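Local coordinates for protein 6-pyruvoyl tetrahydropterin synthase (PDB 1Y13) that belongs to the 6-pyruvoyl tetrahydropterin synthase family and binds a zinc ion and biopterin in its six-chain assembly, at residues Cys35-Ala40 with His51-Ser56. Numbering follows the deposited sequence.
With ZN (zinc ion), chain D; BIO (biopterin), chain E.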
loop_
_atom_site.group_PDB
_atom_site.type_symbol
_atom_site.label_atom_id
_atom_site.label_comp_id
_atom_site.label_asym_id
_atom_site.label_seq_id
_atom_site.Cartn_x
_atom_site.Cartn_y
_atom_site.Cartn_z
ATOM N N CYS A 35 -16.362 14.030 0.201
ATOM C CA CYS A 35 -17.064 15.293 -0.083
ATOM C C CYS A 35 -17.157 15.628 -1.570
ATOM O O CYS A 35 -16.308 15.201 -2.362
ATOM C CB CYS A 35 -16.335 16.440 0.615
ATOM S SG CYS A 35 -16.550 16.378 2.404
ATOM N N ALA A 36 -18.172 16.406 -1.928
ATOM C CA ALA A 36 -18.263 17.013 -3.227
ATOM C C ALA A 36 -17.681 18.430 -3.178
ATOM O O ALA A 36 -17.666 19.066 -2.117
ATOM C CB ALA A 36 -19.738 17.036 -3.716
ATOM N N HIS A 37 -17.208 18.926 -4.318
ATOM C CA HIS A 37 -16.692 20.292 -4.397
ATOM C C HIS A 37 -16.450 20.660 -5.860
ATOM O O HIS A 37 -16.513 19.798 -6.747
ATOM C CB HIS A 37 -15.376 20.426 -3.583
ATOM C CG HIS A 37 -14.138 20.090 -4.365
ATOM N ND1 HIS A 37 -13.109 20.992 -4.556
ATOM C CD2 HIS A 37 -13.758 18.952 -4.994
ATOM C CE1 HIS A 37 -12.147 20.422 -5.261
ATOM N NE2 HIS A 37 -12.513 19.182 -5.539
ATOM N N PHE A 38 -16.164 21.929 -6.110
ATOM C CA PHE A 38 -15.528 22.301 -7.353
ATOM C C PHE A 38 -14.645 23.491 -7.076
ATOM O O PHE A 38 -14.967 24.331 -6.242
ATOM C CB PHE A 38 -16.545 22.548 -8.494
ATOM C CG PHE A 38 -17.518 23.672 -8.230
ATOM C CD1 PHE A 38 -17.186 24.970 -8.545
ATOM C CD2 PHE A 38 -18.772 23.418 -7.673
ATOM C CE1 PHE A 38 -18.093 26.020 -8.301
ATOM C CE2 PHE A 38 -19.674 24.436 -7.439
ATOM C CZ PHE A 38 -19.335 25.741 -7.733
ATOM N N ILE A 39 -13.502 23.537 -7.745
ATOM C CA ILE A 39 -12.640 24.706 -7.667
ATOM C C ILE A 39 -13.097 25.846 -8.579
ATOM O O ILE A 39 -13.516 25.634 -9.705
ATOM C CB ILE A 39 -11.173 24.301 -7.851
ATOM C CG1 ILE A 39 -10.645 23.829 -6.488
ATOM C CG2 ILE A 39 -10.359 25.469 -8.382
ATOM C CD1 ILE A 39 -9.559 22.806 -6.570
ATOM N N ALA A 40 -13.076 27.062 -8.039
ATOM C CA ALA A 40 -13.359 28.238 -8.834
ATOM C C ALA A 40 -12.421 29.356 -8.394
ATOM O O ALA A 40 -12.321 29.638 -7.212
ATOM C CB ALA A 40 -14.821 28.627 -8.666
ATOM N N HIS A 51 -14.247 13.701 -3.866
ATOM C CA HIS A 51 -13.045 13.009 -3.434
ATOM C C HIS A 51 -13.247 12.304 -2.099
ATOM O O HIS A 51 -14.065 12.718 -1.289
ATOM C CB HIS A 51 -11.884 14.000 -3.264
ATOM C CG HIS A 51 -11.521 14.705 -4.520
ATOM N ND1 HIS A 51 -10.949 14.053 -5.588
ATOM C CD2 HIS A 51 -11.663 16.000 -4.893
ATOM C CE1 HIS A 51 -10.754 14.916 -6.569
ATOM N NE2 HIS A 51 -11.191 16.097 -6.177
ATOM N N ASN A 52 -12.494 11.222 -1.912
ATOM C CA ASN A 52 -12.188 10.694 -0.587
ATOM C C ASN A 52 -10.972 11.458 -0.095
ATOM O O ASN A 52 -9.868 11.222 -0.562
ATOM C CB ASN A 52 -11.863 9.186 -0.659
ATOM C CG ASN A 52 -12.923 8.376 -1.394
ATOM O OD1 ASN A 52 -12.608 7.483 -2.209
ATOM N ND2 ASN A 52 -14.178 8.659 -1.107
ATOM N N TYR A 53 -11.154 12.407 0.806
ATOM C CA TYR A 53 -9.995 13.110 1.342
ATOM C C TYR A 53 -9.497 12.343 2.539
ATOM O O TYR A 53 -10.291 11.793 3.306
ATOM C CB TYR A 53 -10.328 14.505 1.780
ATOM C CG TYR A 53 -10.756 15.468 0.708
ATOM C CD1 TYR A 53 -12.107 15.585 0.343
ATOM C CD2 TYR A 53 -9.823 16.322 0.107
ATOM C CE1 TYR A 53 -12.511 16.520 -0.621
ATOM C CE2 TYR A 53 -10.215 17.258 -0.839
ATOM C CZ TYR A 53 -11.566 17.358 -1.195
ATOM O OH TYR A 53 -11.945 18.277 -2.148
ATOM N N ASN A 54 -8.182 12.289 2.686
ATOM C CA ASN A 54 -7.570 11.537 3.753
ATOM C C ASN A 54 -6.573 12.398 4.511
ATOM O O ASN A 54 -5.780 13.107 3.912
ATOM C CB ASN A 54 -6.896 10.304 3.170
ATOM C CG ASN A 54 -6.378 9.376 4.228
ATOM O OD1 ASN A 54 -5.176 9.328 4.475
ATOM N ND2 ASN A 54 -7.280 8.645 4.884
ATOM N N VAL A 55 -6.611 12.311 5.828
ATOM C CA VAL A 55 -5.773 13.146 6.710
ATOM C C VAL A 55 -4.786 12.318 7.522
ATOM O O VAL A 55 -5.162 11.322 8.146
ATOM C CB VAL A 55 -6.668 13.973 7.667
ATOM C CG1 VAL A 55 -5.855 14.811 8.636
ATOM C CG2 VAL A 55 -7.605 14.874 6.842
ATOM N N SER A 56 -3.523 12.722 7.496
ATOM C CA SER A 56 -2.522 12.198 8.407
ATOM C C SER A 56 -1.915 13.326 9.237
ATOM O O SER A 56 -1.718 14.421 8.740
ATOM C CB SER A 56 -1.426 11.447 7.651
ATOM O OG SER A 56 -0.523 12.361 7.070
HETATM ZN ZN ZN D . -11.185 18.148 -7.097
HETATM N N1 BIO E . -4.219 21.423 -7.418
HETATM N N2 BIO E . -2.710 22.141 -5.800
HETATM C C2 BIO E . -3.954 21.690 -6.125
HETATM N N3 BIO E . -4.930 21.494 -5.211
HETATM C C4A BIO E . -6.555 20.749 -6.857
HETATM C C8A BIO E . -5.452 20.981 -7.812
HETATM N N8 BIO E . -5.697 20.740 -9.128
HETATM C C7 BIO E . -6.893 20.297 -9.578
HETATM C C6 BIO E . -7.926 20.056 -8.697
HETATM N N5 BIO E . -7.725 20.299 -7.372
HETATM C C9 BIO E . -9.270 19.559 -9.189
HETATM O O9 BIO E . -10.386 19.982 -8.317
HETATM C C10 BIO E . -9.333 18.010 -9.419
HETATM O O10 BIO E . -9.842 17.335 -8.252
HETATM C C11 BIO E . -8.023 17.320 -9.841
#
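His37 and His51 reach from neighbouring antiparallel strands to one zinc ion, an example of a metal site built on a single strand pairing. Cys35 and His51 form a hydrogen-bonded pair, with Cys35 N to His51 O and His51 N to Cys35 O both 3.0 Å. Beyond it the strands diverge, the axes of the short segments 35-37 and 51-56 at 114°, and side chains bridge the widening gap. The imidazole of His37, its CG between the backbone N and the carbonyl carbon (chi1 88°), binds zinc through NE2 at 2.3 Å; NE2 of His51 does so at 2.2 Å. Their rings meet rim to rim with planes at 51°, and His37 NE2 lies in the plane of the His51 ring at its edge, 3.4 Å from CD2. The tight part lies here: Tyr53 OH sits over the centre of one His37 face, 3.4 Å from its CD2, while Cys35 CB touches the rim of the tyrosine ring at CE1. Ile39 CD1 also packs closely, 3.2 Å from biopterin N5. The looser side is where Asn54 to Ser56 run away from 35-40, Asn54 and Ser56 partly exposed. The ring nitrogens not bound to zinc are held too, His37 ND1 by Ser133 OG and His51 ND1 by the side chain of Asn52 of a second subunit; together with the zinc bonds this probably sets the rotation of each imidazole. With His49 as third protein ligand and biopterin O9 and O10 chelating the metal, zinc is five-coordinate, and its positive charge would be expected to polarise both ligand oxygens.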